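Local coordinates for protein Apc35852 (PDB 1U9C) that is of unknown function but belongs to the DJ-1/PfpI family, whose members include chaperones and cysteine proteases, and may use a reactive cysteine, at residues K150-F155 with L200-N205; D192-D197 with R210-K215; G100-F105 with G131-V136. All blocks are in the same frame, centred on the assembly; numbering follows the deposited sequence.

In the fold
Contacts 1 and 2 meet at one edge of the central mixed sheet, through strands 200-203 and 194-197, and their centres lie about 8 Å apart. Strand 200-203 of contact 1 pairs with the outermost strand 194-197 of contact 2, with Val195 N 2.8 Å from Thr202 O. Contact 3 packs the residues just after Cys129, the residue found as 3-sulfinoalanine, against the short helix 101-104. Its centre is about 13 Å from that of contact 1. The two touch where Pro132 CG meets Thr153 O at 3.8 Å. Contacts 2 and 3 lie on opposite sides of the chain centre, about 18 Å apart between centres and about 8 Å between nearest atoms.

Contact 1. Residues K150-F155 with L200-N205; sequences KTVTSF and LITGQN
Thr202 points its hydroxyl at the backbone of Thr153. Thr153 N donates to Thr202 OG1 at 2.9 Å, and the bond is nearly straight, with 169° at the hydrogen. At chi1 48° OG1 stands between the backbone N and the carbonyl carbon of its own residue, facing the 150-155 segment. Thr202 OG1 in turn donates to a water oxygen 2.7 Å away. That water donates to Thr151 O and Leu200 O, so it joins both backbones.

Beside the water, Leu200 CD2 and Val152 CG1 make an apolar contact at 3.7 Å, with the two side chains at a slant. Lys150 bends at chi2, chi3 and chi4. Its aliphatic chain crosses Leu200 and ends with the ammonium NZ 3.7 Å from Leu200 CB. The segments run in roughly the same direction, 26° apart, yet their strands belong to different sheets. Strand 200-203 is part of the central mixed sheet of the DJ-1/PfpI alpha/beta fold. Strand 151-152 pairs with 183-184 in a small parallel sheet laid against it. No backbone-to-backbone hydrogen bond joins the two segments.

Further along, the side chains of Thr153 and Gln204 cross at about a right angle. Thr153 CG2 presses on the peptide of Gly203, 3.5 Å from its carbonyl carbon. Thr153 OG1 is bonded to Val185 O. The Gln204 chain is extended beyond CG; CG passes 3.3 Å from Ser154 O, and OE1 accepts from Gly187 N. Phe155 CA makes a CA-H...O contact with Gln204 O at 3.3 Å. This oxygen lies at the edge of the Phe155 ring, near its plane, while the ring itself meets His130.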
ATOM      1  N   LYS A 150       8.821  14.971  -0.586  1.00 23.37           N
ATOM      2  CA  LYS A 150       7.946  14.406  -1.614  1.00 24.30           C
ATOM      3  C   LYS A 150       6.479  14.732  -1.348  1.00 23.72           C
ATOM      4  O   LYS A 150       6.063  14.784  -0.184  1.00 25.90           O
ATOM      5  CB  LYS A 150       8.090  12.885  -1.650  1.00 23.97           C
ATOM      6  CG  LYS A 150       9.475  12.354  -1.997  1.00 27.43           C
ATOM      7  CD  LYS A 150       9.905  12.744  -3.394  1.00 28.89           C
ATOM      8  CE  LYS A 150       9.202  11.897  -4.448  1.00 31.37           C
ATOM      9  NZ  LYS A 150       9.916  10.611  -4.658  1.00 37.75           N
ATOM     10  N   THR A 151       5.706  14.911  -2.415  1.00 23.17           N
ATOM     11  CA  THR A 151       4.277  15.152  -2.347  1.00 22.21           C
ATOM     12  C   THR A 151       3.599  13.787  -2.172  1.00 22.29           C
ATOM     13  O   THR A 151       3.742  12.918  -3.023  1.00 21.25           O
ATOM     14  CB  THR A 151       3.760  15.815  -3.623  1.00 22.49           C
ATOM     15  OG1 THR A 151       4.351  17.122  -3.751  1.00 23.27           O
ATOM     16  CG2 THR A 151       2.247  16.082  -3.528  1.00 22.22           C
ATOM     17  N   VAL A 152       2.837  13.625  -1.103  1.00 21.77           N
ATOM     18  CA  VAL A 152       2.161  12.368  -0.816  1.00 22.99           C
ATOM     19  C   VAL A 152       0.800  12.595  -0.235  1.00 22.40           C
ATOM     20  O   VAL A 152       0.512  13.683   0.329  1.00 23.80           O
ATOM     21  CB  VAL A 152       2.921  11.500   0.149  1.00 23.11           C
ATOM     22  CG1 VAL A 152       4.328  11.284  -0.269  1.00 24.92           C
ATOM     23  CG2 VAL A 152       2.846  12.028   1.585  1.00 25.88           C
ATOM     24  N   THR A 153      -0.006  11.547  -0.317  1.00 22.06           N
ATOM     25  CA  THR A 153      -1.261  11.466   0.396  1.00 22.04           C
ATOM     26  C   THR A 153      -1.376  10.157   1.131  1.00 22.37           C
ATOM     27  O   THR A 153      -0.565   9.249   0.943  1.00 22.27           O
ATOM     28  CB  THR A 153      -2.430  11.723  -0.558  1.00 23.00           C
ATOM     29  OG1 THR A 153      -3.640  11.967   0.163  1.00 22.75           O
ATOM     30  CG2 THR A 153      -2.735  10.565  -1.484  1.00 21.84           C
ATOM     31  N   SER A 154      -2.400  10.063   1.972  1.00 21.97           N
ATOM     32  CA  SER A 154      -2.720   8.845   2.713  1.00 22.38           C
ATOM     33  C   SER A 154      -4.077   9.035   3.311  1.00 21.47           C
ATOM     34  O   SER A 154      -4.632  10.120   3.265  1.00 22.33           O
ATOM     35  CB  SER A 154      -1.736   8.523   3.834  1.00 22.04           C
ATOM     36  OG  SER A 154      -1.826   9.435   4.949  1.00 22.60           O
ATOM     37  N   PHE A 155      -4.539   8.020   4.041  1.00 23.30           N
ATOM     38  CA  PHE A 155      -5.708   8.159   4.884  1.00 23.56           C
ATOM     39  C   PHE A 155      -5.438   9.330   5.812  1.00 23.45           C
ATOM     40  O   PHE A 155      -4.392   9.430   6.421  1.00 23.11           O
ATOM     41  CB  PHE A 155      -5.879   6.921   5.719  1.00 24.05           C
ATOM     42  CG  PHE A 155      -7.265   6.688   6.199  1.00 26.28           C
ATOM     43  CD1 PHE A 155      -8.242   6.285   5.339  1.00 29.95           C
ATOM     44  CD2 PHE A 155      -7.554   6.769   7.542  1.00 25.33           C
ATOM     45  CE1 PHE A 155      -9.493   5.995   5.807  1.00 32.36           C
ATOM     46  CE2 PHE A 155      -8.811   6.471   8.007  1.00 27.59           C
ATOM     47  CZ  PHE A 155      -9.760   6.076   7.147  1.00 25.75           C
ATOM     48  N   LEU A 200       7.077   8.081  -6.774  1.00 20.11           N
ATOM     49  CA  LEU A 200       6.293   7.765  -5.595  1.00 20.81           C
ATOM     50  C   LEU A 200       4.851   8.159  -5.854  1.00 19.66           C
ATOM     51  O   LEU A 200       4.533   9.341  -6.105  1.00 21.36           O
ATOM     52  CB  LEU A 200       6.847   8.559  -4.405  1.00 21.26           C
ATOM     53  CG  LEU A 200       6.216   8.347  -3.071  1.00 21.74           C
ATOM     54  CD1 LEU A 200       6.334   6.905  -2.666  1.00 20.68           C
ATOM     55  CD2 LEU A 200       6.904   9.220  -2.005  1.00 22.56           C
ATOM     56  N   ILE A 201       3.974   7.165  -5.775  1.00 20.57           N
ATOM     57  CA  ILE A 201       2.566   7.355  -6.092  1.00 19.37           C
ATOM     58  C   ILE A 201       1.732   6.918  -4.881  1.00 21.44           C
ATOM     59  O   ILE A 201       1.956   5.835  -4.350  1.00 21.34           O
ATOM     60  CB  ILE A 201       2.259   6.465  -7.309  1.00 20.74           C
ATOM     61  CG1 ILE A 201       2.977   7.014  -8.542  1.00 19.95           C
ATOM     62  CG2 ILE A 201       0.761   6.391  -7.568  1.00 22.66           C
ATOM     63  CD1 ILE A 201       3.019   6.092  -9.710  1.00 21.81           C
ATOM     64  N   THR A 202       0.798   7.725  -4.449  1.00 20.31           N
ATOM     65  CA  THR A 202      -0.001   7.436  -3.277  1.00 21.03           C
ATOM     66  C   THR A 202      -1.426   7.796  -3.519  1.00 20.10           C
ATOM     67  O   THR A 202      -1.750   8.726  -4.287  1.00 21.35           O
ATOM     68  CB  THR A 202       0.542   8.163  -2.032  1.00 21.49           C
ATOM     69  OG1 THR A 202       0.808   9.546  -2.279  1.00 21.74           O
ATOM     70  CG2 THR A 202       1.852   7.569  -1.577  1.00 23.72           C
ATOM     71  N   GLY A 203      -2.311   7.113  -2.794  1.00 21.39           N
ATOM     72  CA  GLY A 203      -3.762   7.303  -2.887  1.00 21.35           C
ATOM     73  C   GLY A 203      -4.329   7.431  -1.482  1.00 22.04           C
ATOM     74  O   GLY A 203      -3.806   6.872  -0.529  1.00 21.53           O
ATOM     75  N   GLN A 204      -5.434   8.144  -1.337  1.00 22.18           N
ATOM     76  CA  GLN A 204      -5.951   8.536  -0.017  1.00 22.47           C
ATOM     77  C   GLN A 204      -6.831   7.512   0.688  1.00 24.20           C
ATOM     78  O   GLN A 204      -6.806   7.408   1.892  1.00 23.82           O
ATOM     79  CB  GLN A 204      -6.720   9.844  -0.190  1.00 22.68           C
ATOM     80  CG  GLN A 204      -7.062  10.544   1.104  1.00 22.36           C
ATOM     81  CD  GLN A 204      -7.760  11.837   0.878  1.00 24.38           C
ATOM     82  OE1 GLN A 204      -7.382  12.584  -0.015  1.00 24.23           O
ATOM     83  NE2 GLN A 204      -8.828  12.066   1.611  1.00 24.81           N
ATOM     84  N   ASN A 205      -7.631   6.784  -0.062  1.00 25.04           N
ATOM     85  CA  ASN A 205      -8.676   5.971   0.538  1.00 24.97           C
ATOM     86  C   ASN A 205      -9.161   4.886  -0.447  1.00 24.45           C
ATOM     87  O   ASN A 205      -8.652   4.784  -1.556  1.00 23.03           O
ATOM     88  CB  ASN A 205      -9.783   6.889   0.981  1.00 26.64           C
ATOM     89  CG  ASN A 205     -10.186   7.784  -0.119  1.00 24.43           C
ATOM     90  OD1 ASN A 205     -10.206   7.342  -1.236  1.00 26.11           O
ATOM     91  ND2 ASN A 205     -10.430   9.071   0.161  1.00 27.61           N
TER
HETATM   92  O   HOH W   1       3.036  10.352  -3.669  1.00 25.35           O

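Contact 2. Residues D192-D197 with R210-K215; sequences DFSVRD and RSTAEK
The edge of the central sheet of this DJ-1/PfpI fold packs on helix 209-221 here, with Ser194 meeting Ser211 and Lys215. Strand 194-197 is the outermost strand, and the helix follows its neighbour 200-203 in the chain. The strand and helix segments run nearly parallel, 22° apart, with their axes 8.1 Å apart at closest approach. This is a layer of helix on sheet, near the surface.

Three polar bonds in a row carry the contact. Lys215 NZ donates to Ser194 OG at 2.8 Å. Ser194 OG donates to Ser211 OG, also at 2.8 Å. Ser211 OG donates to Asp192 OD1 at 2.6 Å, on the syn lone pair of the carboxylate. Ser194 OG is thus gripped from two sides, by an ammonium donor and a hydroxyl acceptor. The charges at the two ends may polarise the row; Lys215 NZ and Asp192 OD1 themselves are 6.5 Å apart.

Thr212 adds plain packing, its OG1 3.5 Å from Ser194 CB while bonded to Ser208 O. Arg196 passes the lysine chain with CB at 4.1 Å from Lys215 CD, and its guanidinium goes on to Glu222 and Gly198. The lysine chain bends at its last torsion, chi4 69°, and this turn brings NZ to Ser194 OG.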
ATOM      1  N   ASP A 192     -11.999  10.136  -4.430  1.00 28.31           N
ATOM      2  CA  ASP A 192     -10.876   9.631  -5.182  1.00 29.36           C
ATOM      3  C   ASP A 192      -9.863  10.743  -5.283  1.00 28.59           C
ATOM      4  O   ASP A 192     -10.093  11.763  -5.932  1.00 30.50           O
ATOM      5  CB  ASP A 192     -11.328   9.132  -6.567  1.00 28.87           C
ATOM      6  CG  ASP A 192     -10.175   8.772  -7.476  1.00 30.90           C
ATOM      7  OD1 ASP A 192      -9.032   8.634  -6.984  1.00 29.60           O
ATOM      8  OD2 ASP A 192     -10.313   8.659  -8.714  1.00 37.47           O
ATOM      9  N   PHE A 193      -8.742  10.535  -4.644  1.00 25.29           N
ATOM     10  CA  PHE A 193      -7.620  11.416  -4.703  1.00 24.46           C
ATOM     11  C   PHE A 193      -6.327  10.610  -4.694  1.00 23.61           C
ATOM     12  O   PHE A 193      -6.044   9.857  -3.745  1.00 24.12           O
ATOM     13  CB  PHE A 193      -7.601  12.395  -3.521  1.00 24.63           C
ATOM     14  CG  PHE A 193      -6.481  13.379  -3.626  1.00 24.26           C
ATOM     15  CD1 PHE A 193      -6.541  14.421  -4.561  1.00 27.19           C
ATOM     16  CD2 PHE A 193      -5.352  13.240  -2.865  1.00 25.23           C
ATOM     17  CE1 PHE A 193      -5.488  15.294  -4.683  1.00 28.33           C
ATOM     18  CE2 PHE A 193      -4.301  14.138  -2.982  1.00 26.58           C
ATOM     19  CZ  PHE A 193      -4.367  15.160  -3.900  1.00 27.50           C
ATOM     20  N   SER A 194      -5.523  10.762  -5.735  1.00 23.17           N
ATOM     21  CA  SER A 194      -4.198  10.186  -5.729  1.00 22.61           C
ATOM     22  C   SER A 194      -3.180  11.116  -6.342  1.00 21.95           C
ATOM     23  O   SER A 194      -3.519  12.073  -7.072  1.00 23.32           O
ATOM     24  CB  SER A 194      -4.144   8.850  -6.466  1.00 21.45           C
ATOM     25  OG  SER A 194      -4.588   9.034  -7.803  1.00 23.90           O
ATOM     26  N   VAL A 195      -1.919  10.873  -6.016  1.00 22.33           N
ATOM     27  CA  VAL A 195      -0.857  11.778  -6.425  1.00 21.90           C
ATOM     28  C   VAL A 195       0.347  11.050  -6.903  1.00 21.83           C
ATOM     29  O   VAL A 195       0.664   9.997  -6.415  1.00 20.86           O
ATOM     30  CB  VAL A 195      -0.487  12.741  -5.337  1.00 24.54           C
ATOM     31  CG1 VAL A 195       0.128  12.055  -4.169  1.00 25.04           C
ATOM     32  CG2 VAL A 195       0.415  13.830  -5.904  1.00 25.25           C
ATOM     33  N   ARG A 196       0.983  11.587  -7.936  1.00 19.64           N
ATOM     34  CA  ARG A 196       2.282  11.160  -8.386  1.00 20.71           C
ATOM     35  C   ARG A 196       3.317  12.264  -8.153  1.00 19.19           C
ATOM     36  O   ARG A 196       3.130  13.398  -8.609  1.00 20.70           O
ATOM     37  CB  ARG A 196       2.218  10.799  -9.849  1.00 20.56           C
ATOM     38  CG  ARG A 196       3.562  10.493 -10.460  1.00 21.63           C
ATOM     39  CD  ARG A 196       3.537   9.951 -11.841  1.00 19.32           C
ATOM     40  NE  ARG A 196       4.877   9.599 -12.334  1.00 20.48           N
ATOM     41  CZ  ARG A 196       5.138   9.188 -13.549  1.00 18.86           C
ATOM     42  NH1 ARG A 196       4.201   9.150 -14.488  1.00 21.01           N
ATOM     43  NH2 ARG A 196       6.384   8.887 -13.864  1.00 21.36           N
ATOM     44  N   ASP A 197       4.396  11.886  -7.492  1.00 22.12           N
ATOM     45  CA  ASP A 197       5.555  12.751  -7.362  1.00 21.21           C
ATOM     46  C   ASP A 197       6.714  11.919  -7.870  1.00 21.07           C
ATOM     47  O   ASP A 197       7.302  11.149  -7.110  1.00 20.46           O
ATOM     48  CB  ASP A 197       5.797  13.183  -5.913  1.00 20.65           C
ATOM     49  CG  ASP A 197       6.981  14.164  -5.779  1.00 22.53           C
ATOM     50  OD1 ASP A 197       7.742  14.337  -6.730  1.00 24.49           O
ATOM     51  OD2 ASP A 197       7.250  14.751  -4.735  1.00 25.07           O
ATOM     52  N   ARG A 210      -8.311   2.611  -7.849  1.00 22.84           N
ATOM     53  CA  ARG A 210      -8.162   2.563  -9.257  1.00 23.27           C
ATOM     54  C   ARG A 210      -7.208   3.615  -9.832  1.00 21.70           C
ATOM     55  O   ARG A 210      -6.304   3.306 -10.612  1.00 22.87           O
ATOM     56  CB  ARG A 210      -9.496   2.628  -9.979  1.00 23.98           C
ATOM     57  CG  ARG A 210      -9.371   2.371 -11.435  1.00 25.95           C
ATOM     58  CD  ARG A 210     -10.737   2.248 -12.161  1.00 28.53           C
ATOM     59  NE  ARG A 210     -11.480   1.154 -11.538  1.00 35.17           N
ATOM     60  CZ  ARG A 210     -11.431  -0.134 -11.891  1.00 34.58           C
ATOM     61  NH1 ARG A 210     -10.731  -0.540 -12.962  1.00 38.16           N
ATOM     62  NH2 ARG A 210     -12.153  -1.009 -11.201  1.00 35.16           N
ATOM     63  N   SER A 211      -7.339   4.857  -9.374  1.00 21.90           N
ATOM     64  CA  SER A 211      -6.534   5.941  -9.900  1.00 21.71           C
ATOM     65  C   SER A 211      -5.085   5.768  -9.523  1.00 21.43           C
ATOM     66  O   SER A 211      -4.192   6.068 -10.301  1.00 23.18           O
ATOM     67  CB  SER A 211      -7.026   7.342  -9.479  1.00 22.09           C
ATOM     68  OG  SER A 211      -6.944   7.586  -8.095  1.00 25.25           O
ATOM     69  N   THR A 212      -4.850   5.212  -8.341  1.00 20.94           N
ATOM     70  CA  THR A 212      -3.484   4.933  -7.901  1.00 20.66           C
ATOM     71  C   THR A 212      -2.884   3.911  -8.829  1.00 20.76           C
ATOM     72  O   THR A 212      -1.742   4.080  -9.311  1.00 21.56           O
ATOM     73  CB  THR A 212      -3.463   4.443  -6.418  1.00 20.59           C
ATOM     74  OG1 THR A 212      -4.070   5.448  -5.588  1.00 21.79           O
ATOM     75  CG2 THR A 212      -2.033   4.341  -5.890  1.00 22.02           C
ATOM     76  N   ALA A 213      -3.596   2.834  -9.070  1.00 21.47           N
ATOM     77  CA  ALA A 213      -3.118   1.810  -9.990  1.00 22.46           C
ATOM     78  C   ALA A 213      -2.865   2.353 -11.388  1.00 21.20           C
ATOM     79  O   ALA A 213      -1.903   1.980 -12.035  1.00 21.11           O
ATOM     80  CB  ALA A 213      -4.071   0.632 -10.045  1.00 23.25           C
ATOM     81  N   GLU A 214      -3.719   3.254 -11.864  1.00 21.92           N
ATOM     82  CA  GLU A 214      -3.544   3.791 -13.203  1.00 22.64           C
ATOM     83  C   GLU A 214      -2.326   4.695 -13.302  1.00 21.79           C
ATOM     84  O   GLU A 214      -1.665   4.799 -14.363  1.00 21.61           O
ATOM     85  CB  GLU A 214      -4.827   4.498 -13.671  1.00 24.24           C
ATOM     86  CG  GLU A 214      -6.019   3.562 -13.824  1.00 25.39           C
ATOM     87  CD  GLU A 214      -5.871   2.515 -14.924  1.00 30.89           C
ATOM     88  OE1 GLU A 214      -4.924   2.619 -15.741  1.00 33.91           O
ATOM     89  OE2 GLU A 214      -6.724   1.588 -15.005  1.00 36.21           O
ATOM     90  N   LYS A 215      -1.971   5.368 -12.224  1.00 21.01           N
ATOM     91  CA  LYS A 215      -0.710   6.093 -12.194  1.00 21.43           C
ATOM     92  C   LYS A 215       0.508   5.180 -12.307  1.00 19.88           C
ATOM     93  O   LYS A 215       1.492   5.528 -12.944  1.00 20.46           O
ATOM     94  CB  LYS A 215      -0.580   7.013 -10.953  1.00 21.75           C
ATOM     95  CG  LYS A 215      -1.430   8.307 -11.021  1.00 24.06           C
ATOM     96  CD  LYS A 215      -1.458   9.095  -9.693  1.00 22.63           C
ATOM     97  CE  LYS A 215      -2.134  10.457  -9.840  1.00 24.69           C
ATOM     98  NZ  LYS A 215      -3.620  10.358 -10.077  1.00 22.79           N
TER

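Contact 3. Residues G100-F105 with G131-V136; sequences GTMFDF and GPSGLV
Ser133 pushes its hydroxyl between Thr101 and Phe105, and this is the close side of the contact. Ser133 OG lies 3.4 Å from Thr101 CB and 3.6 Å from Phe105 CB. It is bonded to His130 O, within its own turn, and Thr101 OG1 is bonded to Gly98 O. Next to it, Met102 SD rests against Ser133 CB at 3.8 Å, turned there by chi2 -73°. Phe105 brings its CB to Gly134 CA at 3.8 Å. Gly131 O lies at the edge of the Phe105 ring, in its plane, 3.9 Å from CD2. From its own segment, Thr101 CG2 lies over one face of that ring, offset toward the rim.

On the looser side a water lies 2.9 Å from Phe105 O and 2.8 Å from Gly134 O, where the two backbones have no direct bond. Other acceptors compete for its two protons, so which of them it serves is not settled.

The 131-136 segment has helical backbone angles and follows strand 124-127 and the modified Cys129. Such a strand, cysteine and helical turn are consistent with the nucleophile elbow of the DJ-1/PfpI family.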
ATOM      1  N   GLY A 100      -4.867  -2.987   9.388  1.00 21.38           N
ATOM      2  CA  GLY A 100      -3.858  -3.985   9.757  1.00 20.98           C
ATOM      3  C   GLY A 100      -2.473  -3.496   9.460  1.00 20.41           C
ATOM      4  O   GLY A 100      -1.552  -3.764  10.221  1.00 20.98           O
ATOM      5  N   THR A 101      -2.281  -2.767   8.355  1.00 20.79           N
ATOM      6  CA  THR A 101      -0.974  -2.307   7.990  1.00 20.39           C
ATOM      7  C   THR A 101      -0.297  -1.443   9.045  1.00 20.88           C
ATOM      8  O   THR A 101       0.917  -1.412   9.129  1.00 20.84           O
ATOM      9  CB  THR A 101      -0.977  -1.510   6.648  1.00 21.31           C
ATOM     10  OG1 THR A 101      -1.807  -0.323   6.802  1.00 21.72           O
ATOM     11  CG2 THR A 101      -1.494  -2.311   5.506  1.00 20.82           C
ATOM     12  N   MET A 102      -1.075  -0.668   9.800  1.00 20.90           N
ATOM     13  CA  MET A 102      -0.522   0.223  10.801  1.00 21.06           C
ATOM     14  C   MET A 102       0.211  -0.555  11.857  1.00 20.78           C
ATOM     15  O   MET A 102       1.046   0.028  12.590  1.00 22.66           O
ATOM     16  CB  MET A 102      -1.643   1.052  11.447  1.00 21.58           C
ATOM     17  CG  MET A 102      -2.323   2.015  10.435  1.00 23.92           C
ATOM     18  SD  MET A 102      -1.227   3.405  10.045  1.00 22.89           S
ATOM     19  CE  MET A 102      -1.337   4.418  11.558  1.00 23.86           C
ATOM     20  N   PHE A 103      -0.104  -1.826  12.008  1.00 20.86           N
ATOM     21  CA  PHE A 103       0.511  -2.687  13.029  1.00 19.75           C
ATOM     22  C   PHE A 103       1.595  -3.641  12.537  1.00 22.17           C
ATOM     23  O   PHE A 103       2.394  -4.126  13.355  1.00 27.39           O
ATOM     24  CB  PHE A 103      -0.566  -3.533  13.687  1.00 20.30           C
ATOM     25  CG  PHE A 103      -1.620  -2.717  14.350  1.00 19.69           C
ATOM     26  CD1 PHE A 103      -1.473  -2.311  15.660  1.00 21.43           C
ATOM     27  CD2 PHE A 103      -2.727  -2.312  13.649  1.00 20.53           C
ATOM     28  CE1 PHE A 103      -2.409  -1.533  16.276  1.00 20.02           C
ATOM     29  CE2 PHE A 103      -3.679  -1.555  14.246  1.00 22.49           C
ATOM     30  CZ  PHE A 103      -3.518  -1.124  15.562  1.00 21.88           C
ATOM     31  N   ASP A 104       1.612  -3.999  11.269  1.00 19.31           N
ATOM     32  CA  ASP A 104       2.648  -4.922  10.778  1.00 19.38           C
ATOM     33  C   ASP A 104       3.499  -4.354   9.624  1.00 18.53           C
ATOM     34  O   ASP A 104       4.447  -5.044   9.250  1.00 19.21           O
ATOM     35  CB  ASP A 104       2.124  -6.341  10.416  1.00 18.50           C
ATOM     36  CG  ASP A 104       1.135  -6.410   9.275  1.00 19.06           C
ATOM     37  OD1 ASP A 104       0.702  -5.368   8.755  1.00 20.46           O
ATOM     38  OD2 ASP A 104       0.845  -7.578   8.837  1.00 20.28           O
ATOM     39  N   PHE A 105       3.223  -3.167   9.093  1.00 19.84           N
ATOM     40  CA  PHE A 105       4.118  -2.572   8.095  1.00 19.45           C
ATOM     41  C   PHE A 105       5.217  -1.644   8.640  1.00 19.84           C
ATOM     42  O   PHE A 105       6.337  -1.777   8.184  1.00 19.81           O
ATOM     43  CB  PHE A 105       3.335  -1.749   7.031  1.00 20.82           C
ATOM     44  CG  PHE A 105       2.662  -2.541   5.945  1.00 19.72           C
ATOM     45  CD1 PHE A 105       2.549  -3.915   5.946  1.00 19.88           C
ATOM     46  CD2 PHE A 105       2.188  -1.860   4.816  1.00 20.73           C
ATOM     47  CE1 PHE A 105       1.982  -4.603   4.890  1.00 20.57           C
ATOM     48  CE2 PHE A 105       1.608  -2.537   3.789  1.00 20.90           C
ATOM     49  CZ  PHE A 105       1.503  -3.881   3.799  1.00 20.73           C
ATOM     50  N   GLY A 131      -1.754   1.981   3.470  1.00 21.92           N
ATOM     51  CA  GLY A 131      -0.535   1.426   2.900  1.00 21.29           C
ATOM     52  C   GLY A 131       0.734   2.244   3.043  1.00 19.98           C
ATOM     53  O   GLY A 131       1.794   1.648   3.228  1.00 20.67           O
ATOM     54  N   PRO A 132       0.662   3.595   2.980  1.00 20.60           N
ATOM     55  CA  PRO A 132       1.847   4.428   3.223  1.00 21.62           C
ATOM     56  C   PRO A 132       2.488   4.229   4.585  1.00 21.68           C
ATOM     57  O   PRO A 132       3.563   4.734   4.801  1.00 20.79           O
ATOM     58  CB  PRO A 132       1.341   5.863   3.047  1.00 21.47           C
ATOM     59  CG  PRO A 132       0.236   5.675   1.984  1.00 22.01           C
ATOM     60  CD  PRO A 132      -0.453   4.395   2.446  1.00 22.21           C
ATOM     61  N   SER A 133       1.807   3.546   5.515  1.00 21.52           N
ATOM     62  CA  SER A 133       2.449   3.135   6.785  1.00 21.60           C
ATOM     63  C   SER A 133       3.782   2.411   6.573  1.00 21.48           C
ATOM     64  O   SER A 133       4.696   2.512   7.383  1.00 21.83           O
ATOM     65  CB  SER A 133       1.491   2.298   7.652  1.00 21.96           C
ATOM     66  OG  SER A 133       1.135   1.119   7.023  1.00 24.25           O
ATOM     67  N   GLY A 134       3.898   1.680   5.458  1.00 21.04           N
ATOM     68  CA  GLY A 134       5.136   0.959   5.144  1.00 21.94           C
ATOM     69  C   GLY A 134       6.283   1.931   4.911  1.00 22.52           C
ATOM     70  O   GLY A 134       7.427   1.563   5.069  1.00 25.71           O
ATOM     71  N   LEU A 135       5.956   3.178   4.569  1.00 24.17           N
ATOM     72  CA  LEU A 135       6.988   4.189   4.269  1.00 25.27           C
ATOM     73  C   LEU A 135       7.471   4.969   5.490  1.00 25.38           C
ATOM     74  O   LEU A 135       8.473   5.710   5.394  1.00 26.72           O
ATOM     75  CB  LEU A 135       6.434   5.190   3.275  1.00 25.99           C
ATOM     76  CG  LEU A 135       6.265   4.663   1.864  1.00 28.76           C
ATOM     77  CD1 LEU A 135       5.258   5.503   1.078  1.00 29.35           C
ATOM     78  CD2 LEU A 135       7.668   4.675   1.179  1.00 32.44           C
ATOM     79  N   VAL A 136       6.785   4.865   6.630  1.00 24.97           N
ATOM     80  CA  VAL A 136       7.021   5.838   7.713  1.00 26.70           C
ATOM     81  C   VAL A 136       8.466   5.794   8.227  1.00 27.52           C
ATOM     82  O   VAL A 136       9.045   6.853   8.544  1.00 26.59           O
ATOM     83  CB  VAL A 136       5.959   5.655   8.842  1.00 27.82           C
ATOM     84  CG1 VAL A 136       6.407   6.235  10.159  1.00 30.62           C
ATOM     85  CG2 VAL A 136       4.653   6.294   8.352  1.00 29.35           C
TER
HETATM   86  O   HOH W   2       8.268  -0.825   6.194  1.00 30.78           O